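Local coordinates for protein type-iv like pilin ttha1219 (Thermus thermophilus, PDB 5G24) that is a type IV pilin-like protein that is probably a membrane-associated component of a pilus or pilus-related assembly at the cell envelope, at residues Arg66-Ala71 with Asn163-Gly168; Gln84-Cys89 with Cys126-Asn131; Glu139-Ala144 with Asp218-Ala223; Ser174-Tyr179 with Trp227-Pro232. One frame throughout, in Å; residues are numbered along the deposited sequence.

Interaction 1: Arg66-Ala71 with Asn163-Gly168; sequences RLTGQA and NLRPEG
Leu164 lies against Leu67 and Ala71 of the segment that leads into strand 69-75, and its side chain can be traced outward along that segment. Its CB sits 3.4 Å from Leu67 O. CG, turned beside the backbone N (chi1 -56°), comes next to Ala71 CB, and from there the CD1 branch reaches between the two, 3.9 Å from Ala71 CB and again close to Leu67 O. The backbone of the same residue is paired with Gly69 in an antiparallel hydrogen-bonded pair: Gly69 N donates to Leu164 O and Leu164 N to Gly69 O, each over 2.8 Å. Thr68 meets the outgoing chain mainly through its methyl, CG2 lying 3.3 Å from Arg165 NH1 and also close to Leu164 O, an oblique approach made possible because the arginine chain folds back at chi2 and chi3. On the side of the sheet that carries Gln70, Asn163 leans its amide over the opposite strand, with OD1 3.4 Å from Gly69 C. The pairing joins strand 69-75 to strand 160-164 within the larger antiparallel sheet; Ala71 bonds through its backbone to Trp86 of strand 82-88 on one side and Val162 on the other, while Asn163 continues the ladder to Ser170.

Interaction 2: Gln84-Cys89 with Cys126-Asn131; sequences QGWFLC and CAPLPN
The indole of Trp86 meets the loop 126-131 by its edge. Cys126 O lies almost exactly in the ring plane and receives the NE1 hydrogen bond, 2.8 Å long with an N-H...O angle of 150°; seen from the acceptor, NE1 sits in the carbonyl plane on a lone pair of Cys126 O. The sulfur of Cys126 also approaches at the edge, in a sulfur-aromatic contact with SG 4.9 Å from the centroid of the five-membered ring. At the benzo end, Trp86 CZ2 touches Pro128 CD obliquely at 4.3 Å. Within its own sheet the tryptophan also packs on Gln70 and Val73 of strand 69-75. With CG beside the backbone N (chi1 -64°), the ring is carried from the strand toward the loop and its one N-H is used up on that carbonyl. This is a loop laid across the side-chain surface of an antiparallel sheet: segment 126-131 follows strand 115-122, two places along the sheet from strand 82-88, and a disulfide from Cys126 to Cys121 ties its start to that strand. Further along, Gln84 sends an extended side chain obliquely across the Pro128 ring, its amide carbon CD 3.9 Å from Pro128 CG. Gln84 NE2 lies 3.7 Å from Pro128 CG, and Gln84 NE2 also comes within 4.4 Å of Pro130 CD.

Interaction 3: Glu139-Ala144 with Asp218-Ala223; sequences EVQVEA and DGRLRA
A salt-bridge network built on an Asx turn joins the start of strand 141-151 to the start of strand 221-230, two strands that are separated in their sheet by strand 173-184. Arg222 is held between two carboxylates. It grips Glu143 side-on, NE to OE1 and NH2 to OE2, both 3.0 Å; the carboxylate and guanidinium planes are 27° apart, and OE1 accepts through its syn lone pair. The other end of the guanidinium takes Asp218 end-on, NH1 to OD1 at 2.8 Å and NH2 to OD2 at 3.0 Å, with both oxygens close to the guanidinium plane. An extended chain from CG to NE lets Arg222 span from its strand to both acids. Asp218 OD1 also accepts from Arg220 N, which closes the Asx turn; the two donors reach it from opposite faces of the carboxylate plane, and with the end-on grip of Arg222 they restrain its rotation. Arg220, bent at chi3 (69°), directs NH2 to Glu139 O, a 3.0 Å bond with an angle of 140°, and passes obliquely by Gln141 CG at 3.5 Å. A water lies beside this link, accepting from Arg220 NH1 and weakly donating to Glu139 O. In the strand between, Ser183 OG bonds both Glu143 OE2 and Arg220 NE, drawing the network together, while Glu139 OE2 turns to a salt bridge with Arg44 of the second subunit. Glu143 and Ala144 both face Leu181 of strand 173-184, a classic beta bulge near the start of strand 141-151, beside a salt-bridge network that spans the intervening strand.

Interaction 4: Ser174-Tyr179 with Trp227-Pro232; sequences SALALY and WIVQTP
Leu178 sets its CB over one face of the Trp227 indole in a CH-pi contact, 3.5 Å from the centroid of the six-membered ring and 10° off its normal. The ring lies there because Trp227 CG stands between the backbone N and the carbonyl carbon (chi1 75°), folding the indole back over the neighbouring strand. From the same leucine, CD1 presses on Val229 CG1 at 3.4 Å, a tight carbon pair, and Val229 CG1 also meets Leu176 CB. On the reverse face of the sheet Ile228 spreads its branches, CD1 against Ala177 CB at 3.5 Å and CG2 against Ala175 CB at 4.0 Å. Backbone bonds fix this register: Leu176 and Val229 exchange both of theirs, as do Leu178 and Trp227, and Thr231 N extends the ladder to Ser174 O over 2.8 Å. Thr231 CG2 lies across Leu176 CG, and its OG1 bonds to Val173 O. Further out, helix 35-61 packs on the Leu178 and Trp227 face through Ala53, Leu56 and Leu60, whereas Trp155 covers Ala177 and Ile228. An antiparallel sheet laid against a long N-terminal helix in this way is characteristic of the type IV pilin fold.

How the interactions relate
From the N terminus, the chain leaves helix 35-61 and enters strand 69-75, which interaction 1 pairs with strand 160-164, closing a long loop of sheet strands. Nested inside that loop is interaction 2, in which strand 82-88 meets the loop after strand 115-122; the two touch through the neighbouring strands 69-75 and 82-88 of the larger sheet. Interaction 3 opens within the loop of interaction 1 and closes beyond it, so they cross, although their centres are about 39 Å apart. It also crosses interaction 4, with which it shares strand 221-230 in the four-stranded sheet. Interaction 4 follows interactions 1 and 2 in series, its centre about 18 Å from each.

Interaction 1: Arg66-Ala71 with Asn163-Gly168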
loop_
_atom_site.group_PDB
_atom_site.type_symbol
_atom_site.label_atom_id
_atom_site.label_comp_id
_atom_site.label_asym_id
_atom_site.label_seq_id
_atom_site.Cartn_x
_atom_site.Cartn_y
_atom_site.Cartn_z
ATOM N N ARG A 66 12.709 17.099 5.286
ATOM C CA ARG A 66 14.017 17.718 5.062
ATOM C C ARG A 66 13.920 18.839 3.994
ATOM O O ARG A 66 14.909 19.168 3.309
ATOM C CB ARG A 66 15.087 16.622 4.689
ATOM C CG ARG A 66 16.242 16.650 5.613
ATOM C CD ARG A 66 17.259 15.507 5.500
ATOM N NE ARG A 66 18.673 16.044 5.657
ATOM C CZ ARG A 66 19.749 15.356 6.080
ATOM N NH1 ARG A 66 19.660 14.046 6.376
ATOM N NH2 ARG A 66 20.948 15.972 6.204
ATOM N N LEU A 67 12.726 19.402 3.869
ATOM C CA LEU A 67 12.412 20.348 2.824
ATOM C C LEU A 67 12.312 21.733 3.417
ATOM O O LEU A 67 11.827 21.897 4.546
ATOM C CB LEU A 67 11.060 19.989 2.224
ATOM C CG LEU A 67 10.681 20.683 0.903
ATOM C CD1 LEU A 67 11.088 19.814 -0.276
ATOM C CD2 LEU A 67 9.176 20.933 0.842
ATOM N N THR A 68 12.743 22.706 2.633
ATOM C CA THR A 68 12.426 24.103 2.826
ATOM C C THR A 68 11.556 24.546 1.633
ATOM O O THR A 68 11.849 24.197 0.505
ATOM C CB THR A 68 13.696 24.978 2.915
ATOM O OG1 THR A 68 14.553 24.430 3.909
ATOM C CG2 THR A 68 13.381 26.456 3.276
ATOM N N GLY A 69 10.528 25.361 1.893
ATOM C CA GLY A 69 9.662 25.887 0.847
ATOM C C GLY A 69 8.308 25.271 0.981
ATOM O O GLY A 69 7.958 24.803 2.061
ATOM N N GLN A 70 7.582 25.210 -0.135
ATOM C CA GLN A 70 6.187 24.722 -0.161
ATOM C C GLN A 70 6.072 23.178 -0.080
ATOM O O GLN A 70 6.617 22.486 -0.922
ATOM C CB GLN A 70 5.461 25.196 -1.412
ATOM C CG GLN A 70 3.948 24.906 -1.392
ATOM C CD GLN A 70 3.282 25.416 -2.656
ATOM O OE1 GLN A 70 3.291 24.755 -3.688
ATOM N NE2 GLN A 70 2.713 26.630 -2.583
ATOM N N ALA A 71 5.419 22.677 0.970
ATOM C CA ALA A 71 5.467 21.273 1.334
ATOM C C ALA A 71 4.157 20.605 1.151
ATOM O O ALA A 71 4.115 19.414 0.966
ATOM C CB ALA A 71 5.895 21.102 2.785
ATOM N N ASN A 163 4.078 26.000 4.179
ATOM C CA ASN A 163 5.453 26.368 3.853
ATOM C C ASN A 163 6.369 26.077 5.027
ATOM O O ASN A 163 6.016 26.370 6.176
ATOM C CB ASN A 163 5.541 27.826 3.421
ATOM C CG ASN A 163 5.348 27.983 1.923
ATOM O OD1 ASN A 163 6.342 28.072 1.169
ATOM N ND2 ASN A 163 4.103 28.001 1.483
ATOM N N LEU A 164 7.501 25.449 4.714
ATOM C CA LEU A 164 8.549 25.142 5.713
ATOM C C LEU A 164 9.711 26.084 5.589
ATOM O O LEU A 164 10.152 26.392 4.475
ATOM C CB LEU A 164 9.095 23.726 5.587
ATOM C CG LEU A 164 8.034 22.654 5.667
ATOM C CD1 LEU A 164 8.638 21.252 5.485
ATOM C CD2 LEU A 164 7.249 22.744 6.962
ATOM N N ARG A 165 10.176 26.519 6.763
ATOM C CA ARG A 165 11.436 27.201 6.974
ATOM C C ARG A 165 12.205 26.363 7.995
ATOM O O ARG A 165 11.643 25.498 8.669
ATOM C CB ARG A 165 11.225 28.594 7.533
ATOM C CG ARG A 165 10.376 29.497 6.647
ATOM C CD ARG A 165 11.054 29.784 5.293
ATOM N NE ARG A 165 12.421 30.325 5.478
ATOM C CZ ARG A 165 13.415 30.274 4.582
ATOM N NH1 ARG A 165 13.239 29.728 3.383
ATOM N NH2 ARG A 165 14.601 30.768 4.879
ATOM N N PRO A 166 13.510 26.594 8.112
ATOM C CA PRO A 166 14.276 25.860 9.108
ATOM C C PRO A 166 13.724 26.019 10.539
ATOM O O PRO A 166 13.604 25.019 11.229
ATOM C CB PRO A 166 15.640 26.470 8.970
ATOM C CG PRO A 166 15.731 26.836 7.517
ATOM C CD PRO A 166 14.376 27.342 7.178
ATOM N N GLU A 167 13.349 27.246 10.942
ATOM C CA GLU A 167 12.662 27.499 12.236
ATOM C C GLU A 167 11.389 26.623 12.407
ATOM O O GLU A 167 11.137 26.094 13.472
ATOM C CB GLU A 167 12.324 28.998 12.440
ATOM C CG GLU A 167 11.458 29.707 11.392
ATOM C CD GLU A 167 12.264 30.305 10.233
ATOM O OE1 GLU A 167 13.420 29.861 9.979
ATOM O OE2 GLU A 167 11.745 31.221 9.559
ATOM N N GLY A 168 10.626 26.431 11.337
ATOM C CA GLY A 168 9.464 25.549 11.341
ATOM C C GLY A 168 8.421 25.840 10.282
ATOM O O GLY A 168 8.651 26.521 9.285
#

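Interaction 2: Gln84-Cys89 with Cys126-Asn131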
loop_
_atom_site.group_PDB
_atom_site.type_symbol
_atom_site.label_atom_id
_atom_site.label_comp_id
_atom_site.label_asym_id
_atom_site.label_seq_id
_atom_site.Cartn_x
_atom_site.Cartn_y
_atom_site.Cartn_z
ATOM N N GLN A 84 -1.682 17.845 -2.729
ATOM C CA GLN A 84 -0.309 17.750 -3.231
ATOM C C GLN A 84 0.734 17.990 -2.154
ATOM O O GLN A 84 0.508 18.778 -1.261
ATOM C CB GLN A 84 -0.097 18.749 -4.357
ATOM C CG GLN A 84 -1.215 18.698 -5.406
ATOM C CD GLN A 84 -0.877 19.415 -6.697
ATOM O OE1 GLN A 84 -0.253 20.494 -6.690
ATOM N NE2 GLN A 84 -1.241 18.784 -7.839
ATOM N N GLY A 85 1.853 17.289 -2.251
ATOM C CA GLY A 85 2.905 17.339 -1.256
ATOM C C GLY A 85 4.300 17.167 -1.845
ATOM O O GLY A 85 4.469 16.587 -2.899
ATOM N N TRP A 86 5.299 17.697 -1.144
ATOM C CA TRP A 86 6.709 17.661 -1.599
ATOM C C TRP A 86 7.630 17.276 -0.466
ATOM O O TRP A 86 7.262 17.437 0.736
ATOM C CB TRP A 86 7.162 18.984 -2.188
ATOM C CG TRP A 86 6.424 19.367 -3.426
ATOM C CD1 TRP A 86 6.828 19.185 -4.706
ATOM C CD2 TRP A 86 5.160 20.046 -3.492
ATOM N NE1 TRP A 86 5.887 19.684 -5.577
ATOM C CE2 TRP A 86 4.839 20.199 -4.857
ATOM C CE3 TRP A 86 4.252 20.467 -2.531
ATOM C CZ2 TRP A 86 3.656 20.807 -5.298
ATOM C CZ3 TRP A 86 3.038 21.034 -2.955
ATOM C CH2 TRP A 86 2.764 21.234 -4.338
ATOM N N PHE A 87 8.755 16.642 -0.837
ATOM C CA PHE A 87 9.699 16.130 0.153
ATOM C C PHE A 87 11.110 15.987 -0.437
ATOM O O PHE A 87 11.245 15.824 -1.662
ATOM C CB PHE A 87 9.211 14.836 0.801
ATOM C CG PHE A 87 9.043 13.676 -0.145
ATOM C CD1 PHE A 87 7.898 13.546 -0.919
ATOM C CD2 PHE A 87 10.053 12.700 -0.286
ATOM C CE1 PHE A 87 7.732 12.492 -1.804
ATOM C CE2 PHE A 87 9.901 11.627 -1.173
ATOM C CZ PHE A 87 8.733 11.534 -1.934
ATOM N N LEU A 88 12.129 15.991 0.428
ATOM C CA LEU A 88 13.488 15.660 -0.008
ATOM C C LEU A 88 13.710 14.139 -0.060
ATOM O O LEU A 88 13.426 13.433 0.893
ATOM C CB LEU A 88 14.521 16.302 0.914
ATOM C CG LEU A 88 15.951 16.368 0.375
ATOM C CD1 LEU A 88 16.089 17.364 -0.793
ATOM C CD2 LEU A 88 16.969 16.701 1.469
ATOM N N CYS A 89 14.237 13.653 -1.180
ATOM C CA CYS A 89 14.804 12.297 -1.287
ATOM C C CYS A 89 16.184 12.188 -0.698
ATOM O O CYS A 89 17.141 12.860 -1.130
ATOM C CB CYS A 89 14.909 11.841 -2.737
ATOM S SG CYS A 89 13.318 11.149 -3.284
ATOM N N CYS A 126 7.708 21.298 -8.390
ATOM C CA CYS A 126 7.193 20.617 -9.593
ATOM C C CYS A 126 5.696 20.308 -9.410
ATOM O O CYS A 126 5.228 20.118 -8.289
ATOM C CB CYS A 126 7.963 19.312 -9.860
ATOM S SG CYS A 126 7.864 18.022 -8.544
ATOM N N ALA A 127 4.977 20.222 -10.517
ATOM C CA ALA A 127 3.545 19.896 -10.481
ATOM C C ALA A 127 3.359 18.393 -10.715
ATOM O O ALA A 127 3.699 17.893 -11.778
ATOM C CB ALA A 127 2.793 20.707 -11.544
ATOM N N PRO A 128 2.843 17.665 -9.728
ATOM C CA PRO A 128 2.593 16.272 -10.030
ATOM C C PRO A 128 1.345 16.260 -10.836
ATOM O O PRO A 128 0.458 16.951 -10.423
ATOM C CB PRO A 128 2.337 15.663 -8.657
ATOM C CG PRO A 128 1.817 16.776 -7.851
ATOM C CD PRO A 128 2.500 18.004 -8.344
ATOM N N LEU A 129 1.220 15.603 -11.976
ATOM C CA LEU A 129 -0.169 15.533 -12.563
ATOM C C LEU A 129 -0.835 14.226 -12.171
ATOM O O LEU A 129 -0.423 13.222 -12.739
ATOM C CB LEU A 129 -0.196 15.667 -14.098
ATOM C CG LEU A 129 -0.874 14.567 -14.994
ATOM C CD1 LEU A 129 -1.861 15.085 -16.053
ATOM C CD2 LEU A 129 0.210 13.699 -15.640
ATOM N N PRO A 130 -1.858 14.229 -11.241
ATOM C CA PRO A 130 -2.474 12.928 -10.913
ATOM C C PRO A 130 -3.211 12.285 -12.100
ATOM O O PRO A 130 -4.339 12.619 -12.366
ATOM C CB PRO A 130 -3.376 13.230 -9.673
ATOM C CG PRO A 130 -3.526 14.693 -9.635
ATOM C CD PRO A 130 -2.258 15.245 -10.232
ATOM N N ASN A 131 -2.482 11.367 -12.749
ATOM C CA ASN A 131 -2.887 10.527 -13.916
ATOM C C ASN A 131 -3.232 9.029 -13.583
ATOM O O ASN A 131 -4.319 8.520 -13.928
ATOM C CB ASN A 131 -1.808 10.531 -15.058
ATOM C CG ASN A 131 -0.338 10.509 -14.550
ATOM O OD1 ASN A 131 -0.068 10.229 -13.402
ATOM N ND2 ASN A 131 0.604 10.773 -15.442
#

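Interaction 3: Glu139-Ala144 with Asp218-Ala223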
loop_
_atom_site.group_PDB
_atom_site.type_symbol
_atom_site.label_atom_id
_atom_site.label_comp_id
_atom_site.label_asym_id
_atom_site.label_seq_id
_atom_site.Cartn_x
_atom_site.Cartn_y
_atom_site.Cartn_z
ATOM N N GLU A 139 -14.528 -1.702 -12.506
ATOM C CA GLU A 139 -15.417 -2.408 -11.622
ATOM C C GLU A 139 -15.628 -1.673 -10.263
ATOM O O GLU A 139 -16.772 -1.459 -9.802
ATOM C CB GLU A 139 -14.917 -3.797 -11.370
ATOM C CG GLU A 139 -15.887 -4.595 -10.508
ATOM C CD GLU A 139 -15.658 -6.086 -10.586
ATOM O OE1 GLU A 139 -15.401 -6.568 -11.713
ATOM O OE2 GLU A 139 -15.714 -6.783 -9.546
ATOM N N VAL A 140 -14.535 -1.277 -9.657
ATOM C CA VAL A 140 -14.563 -0.448 -8.509
ATOM C C VAL A 140 -14.677 1.027 -9.033
ATOM O O VAL A 140 -13.991 1.407 -9.956
ATOM C CB VAL A 140 -13.268 -0.555 -7.691
ATOM C CG1 VAL A 140 -13.268 0.453 -6.555
ATOM C CG2 VAL A 140 -13.108 -1.951 -7.181
ATOM N N GLN A 141 -15.581 1.776 -8.443
ATOM C CA GLN A 141 -15.755 3.210 -8.698
ATOM C C GLN A 141 -15.449 3.915 -7.345
ATOM O O GLN A 141 -16.164 3.746 -6.397
ATOM C CB GLN A 141 -17.199 3.512 -9.181
ATOM C CG GLN A 141 -17.489 2.973 -10.599
ATOM C CD GLN A 141 -16.744 3.750 -11.671
ATOM O OE1 GLN A 141 -16.796 4.979 -11.685
ATOM N NE2 GLN A 141 -16.006 3.066 -12.534
ATOM N N VAL A 142 -14.490 4.804 -7.359
ATOM C CA VAL A 142 -14.252 5.688 -6.235
ATOM C C VAL A 142 -15.049 6.921 -6.456
ATOM O O VAL A 142 -14.873 7.541 -7.510
ATOM C CB VAL A 142 -12.714 6.053 -6.132
ATOM C CG1 VAL A 142 -12.478 6.988 -4.996
ATOM C CG2 VAL A 142 -11.952 4.794 -5.946
ATOM N N GLU A 143 -15.919 7.259 -5.503
ATOM C CA GLU A 143 -16.909 8.302 -5.651
ATOM C C GLU A 143 -16.558 9.524 -4.889
ATOM O O GLU A 143 -17.111 10.552 -5.169
ATOM C CB GLU A 143 -18.289 7.792 -5.228
ATOM C CG GLU A 143 -18.791 6.746 -6.263
ATOM C CD GLU A 143 -19.885 5.854 -5.758
ATOM O OE1 GLU A 143 -20.255 6.047 -4.576
ATOM O OE2 GLU A 143 -20.386 4.995 -6.551
ATOM N N ALA A 144 -15.743 9.439 -3.840
ATOM C CA ALA A 144 -15.490 10.629 -3.039
ATOM C C ALA A 144 -14.135 10.469 -2.395
ATOM O O ALA A 144 -13.880 9.421 -1.881
ATOM C CB ALA A 144 -16.569 10.821 -1.935
ATOM N N ASP A 218 -28.729 2.962 -6.089
ATOM C CA ASP A 218 -28.530 2.460 -7.418
ATOM C C ASP A 218 -28.357 0.903 -7.517
ATOM O O ASP A 218 -28.161 0.372 -8.628
ATOM C CB ASP A 218 -27.449 3.212 -8.110
ATOM C CG ASP A 218 -26.044 2.973 -7.444
ATOM O OD1 ASP A 218 -26.009 2.279 -6.368
ATOM O OD2 ASP A 218 -25.076 3.511 -7.993
ATOM N N GLY A 219 -28.420 0.199 -6.399
ATOM C CA GLY A 219 -28.096 -1.227 -6.391
ATOM C C GLY A 219 -26.600 -1.617 -6.254
ATOM O O GLY A 219 -26.309 -2.766 -6.057
ATOM N N ARG A 220 -25.686 -0.632 -6.283
ATOM C CA ARG A 220 -24.288 -0.875 -6.045
ATOM C C ARG A 220 -23.990 -0.989 -4.561
ATOM O O ARG A 220 -24.585 -0.291 -3.740
ATOM C CB ARG A 220 -23.396 0.205 -6.647
ATOM C CG ARG A 220 -23.446 0.167 -8.160
ATOM C CD ARG A 220 -22.582 1.246 -8.744
ATOM N NE ARG A 220 -21.146 1.018 -8.547
ATOM C CZ ARG A 220 -20.379 0.377 -9.394
ATOM N NH1 ARG A 220 -20.864 -0.118 -10.506
ATOM N NH2 ARG A 220 -19.083 0.266 -9.146
ATOM N N LEU A 221 -23.015 -1.839 -4.224
ATOM C CA LEU A 221 -22.588 -1.959 -2.826
ATOM C C LEU A 221 -21.493 -0.937 -2.593
ATOM O O LEU A 221 -20.545 -0.930 -3.351
ATOM C CB LEU A 221 -22.116 -3.363 -2.547
ATOM C CG LEU A 221 -21.722 -3.560 -1.060
ATOM C CD1 LEU A 221 -22.371 -4.765 -0.416
ATOM C CD2 LEU A 221 -20.204 -3.696 -0.923
ATOM N N ARG A 222 -21.546 -0.231 -1.452
ATOM C CA ARG A 222 -20.635 0.789 -1.029
ATOM C C ARG A 222 -19.905 0.517 0.255
ATOM O O ARG A 222 -20.419 -0.111 1.189
ATOM C CB ARG A 222 -21.368 2.150 -0.865
ATOM C CG ARG A 222 -21.673 2.823 -2.220
ATOM C CD ARG A 222 -22.529 4.062 -2.229
ATOM N NE ARG A 222 -22.613 4.499 -3.645
ATOM C CZ ARG A 222 -23.400 4.003 -4.568
ATOM N NH1 ARG A 222 -24.335 3.106 -4.301
ATOM N NH2 ARG A 222 -23.230 4.377 -5.820
ATOM N N ALA A 223 -18.667 1.010 0.331
ATOM C CA ALA A 223 -17.968 0.976 1.515
ATOM C C ALA A 223 -17.104 2.253 1.621
ATOM O O ALA A 223 -16.834 2.889 0.661
ATOM C CB ALA A 223 -17.129 -0.313 1.612
HETATM O O HOH W 1 -18.548 -0.847 -12.686
#

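Interaction 4: Ser174-Tyr179 with Trp227-Pro232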
loop_
_atom_site.group_PDB
_atom_site.type_symbol
_atom_site.label_atom_id
_atom_site.label_comp_id
_atom_site.label_asym_id
_atom_site.label_seq_id
_atom_site.Cartn_x
_atom_site.Cartn_y
_atom_site.Cartn_z
ATOM N N SER A 174 -0.185 18.830 12.284
ATOM C CA SER A 174 0.152 17.597 13.009
ATOM C C SER A 174 -0.200 16.372 12.288
ATOM O O SER A 174 0.449 15.391 12.410
ATOM C CB SER A 174 -0.623 17.524 14.306
ATOM O OG SER A 174 -0.112 18.456 15.171
ATOM N N ALA A 175 -1.316 16.408 11.581
ATOM C CA ALA A 175 -1.894 15.260 10.920
ATOM C C ALA A 175 -2.864 15.652 9.811
ATOM O O ALA A 175 -3.333 16.802 9.748
ATOM C CB ALA A 175 -2.625 14.369 11.950
ATOM N N LEU A 176 -3.146 14.656 8.963
ATOM C CA LEU A 176 -4.183 14.681 7.997
ATOM C C LEU A 176 -5.247 13.612 8.272
ATOM O O LEU A 176 -4.930 12.542 8.802
ATOM C CB LEU A 176 -3.696 14.459 6.583
ATOM C CG LEU A 176 -2.623 15.413 6.115
ATOM C CD1 LEU A 176 -2.266 15.019 4.668
ATOM C CD2 LEU A 176 -3.036 16.876 6.205
ATOM N N ALA A 177 -6.485 13.937 7.920
ATOM C CA ALA A 177 -7.600 12.975 7.917
ATOM C C ALA A 177 -7.994 12.728 6.469
ATOM O O ALA A 177 -8.144 13.709 5.699
ATOM C CB ALA A 177 -8.795 13.503 8.701
ATOM N N LEU A 178 -8.122 11.466 6.083
ATOM C CA LEU A 178 -8.525 11.156 4.724
ATOM C C LEU A 178 -9.764 10.318 4.692
ATOM O O LEU A 178 -9.989 9.499 5.560
ATOM C CB LEU A 178 -7.396 10.452 3.998
ATOM C CG LEU A 178 -6.169 11.391 3.927
ATOM C CD1 LEU A 178 -5.079 10.840 4.838
ATOM C CD2 LEU A 178 -5.598 11.427 2.585
ATOM N N TYR A 179 -10.658 10.601 3.763
ATOM C CA TYR A 179 -11.883 9.826 3.571
ATOM C C TYR A 179 -12.020 9.386 2.125
ATOM O O TYR A 179 -11.800 10.191 1.183
ATOM C CB TYR A 179 -13.077 10.640 3.968
ATOM C CG TYR A 179 -14.416 10.045 3.624
ATOM C CD1 TYR A 179 -14.968 9.123 4.407
ATOM C CD2 TYR A 179 -15.046 10.362 2.461
ATOM C CE1 TYR A 179 -16.167 8.527 4.131
ATOM C CE2 TYR A 179 -16.295 9.780 2.113
ATOM C CZ TYR A 179 -16.856 8.873 2.989
ATOM O OH TYR A 179 -18.037 8.287 2.678
ATOM N N TRP A 227 -9.356 7.587 7.675
ATOM C CA TRP A 227 -8.114 7.278 8.428
ATOM C C TRP A 227 -7.236 8.510 8.572
ATOM O O TRP A 227 -7.393 9.516 7.877
ATOM C CB TRP A 227 -7.387 6.100 7.771
ATOM C CG TRP A 227 -6.645 6.458 6.432
ATOM C CD1 TRP A 227 -5.273 6.516 6.234
ATOM C CD2 TRP A 227 -7.237 6.712 5.138
ATOM N NE1 TRP A 227 -5.002 6.870 4.927
ATOM C CE2 TRP A 227 -6.166 6.934 4.223
ATOM C CE3 TRP A 227 -8.552 6.713 4.655
ATOM C CZ2 TRP A 227 -6.383 7.260 2.900
ATOM C CZ3 TRP A 227 -8.775 7.002 3.327
ATOM C CH2 TRP A 227 -7.678 7.266 2.433
ATOM N N ILE A 228 -6.354 8.422 9.557
ATOM C CA ILE A 228 -5.549 9.591 9.975
ATOM C C ILE A 228 -4.092 9.304 9.722
ATOM O O ILE A 228 -3.677 8.290 10.021
ATOM C CB ILE A 228 -5.712 9.921 11.471
ATOM C CG1 ILE A 228 -7.206 10.073 11.890
ATOM C CG2 ILE A 228 -4.919 11.153 11.893
ATOM C CD1 ILE A 228 -8.025 11.084 11.153
ATOM N N VAL A 229 -3.351 10.254 9.169
ATOM C CA VAL A 229 -1.936 10.151 8.968
ATOM C C VAL A 229 -1.280 11.279 9.698
ATOM O O VAL A 229 -1.515 12.465 9.426
ATOM C CB VAL A 229 -1.551 10.063 7.488
ATOM C CG1 VAL A 229 -2.163 11.116 6.659
ATOM C CG2 VAL A 229 -0.015 10.133 7.297
ATOM N N GLN A 230 -0.397 10.906 10.611
ATOM C CA GLN A 230 0.459 11.850 11.291
ATOM C C GLN A 230 1.397 12.485 10.272
ATOM O O GLN A 230 1.871 11.804 9.362
ATOM C CB GLN A 230 1.254 11.178 12.449
ATOM C CG GLN A 230 0.421 10.803 13.667
ATOM C CD GLN A 230 -0.197 12.006 14.424
ATOM O OE1 GLN A 230 0.195 13.161 14.227
ATOM N NE2 GLN A 230 -1.146 11.719 15.332
ATOM N N THR A 231 1.623 13.794 10.432
ATOM C CA THR A 231 2.512 14.558 9.564
ATOM C C THR A 231 3.702 15.246 10.379
ATOM O O THR A 231 3.864 16.429 10.311
ATOM C CB THR A 231 1.738 15.573 8.726
ATOM O OG1 THR A 231 1.041 16.513 9.566
ATOM C CG2 THR A 231 0.758 14.896 7.866
ATOM N N PRO A 232 4.511 14.474 11.119
ATOM C CA PRO A 232 5.623 15.092 11.943
ATOM C C PRO A 232 6.524 16.069 11.213
ATOM O O PRO A 232 6.926 17.040 11.802
ATOM C CB PRO A 232 6.469 13.891 12.427
ATOM C CG PRO A 232 6.121 12.775 11.515
ATOM C CD PRO A 232 4.683 13.021 11.005
#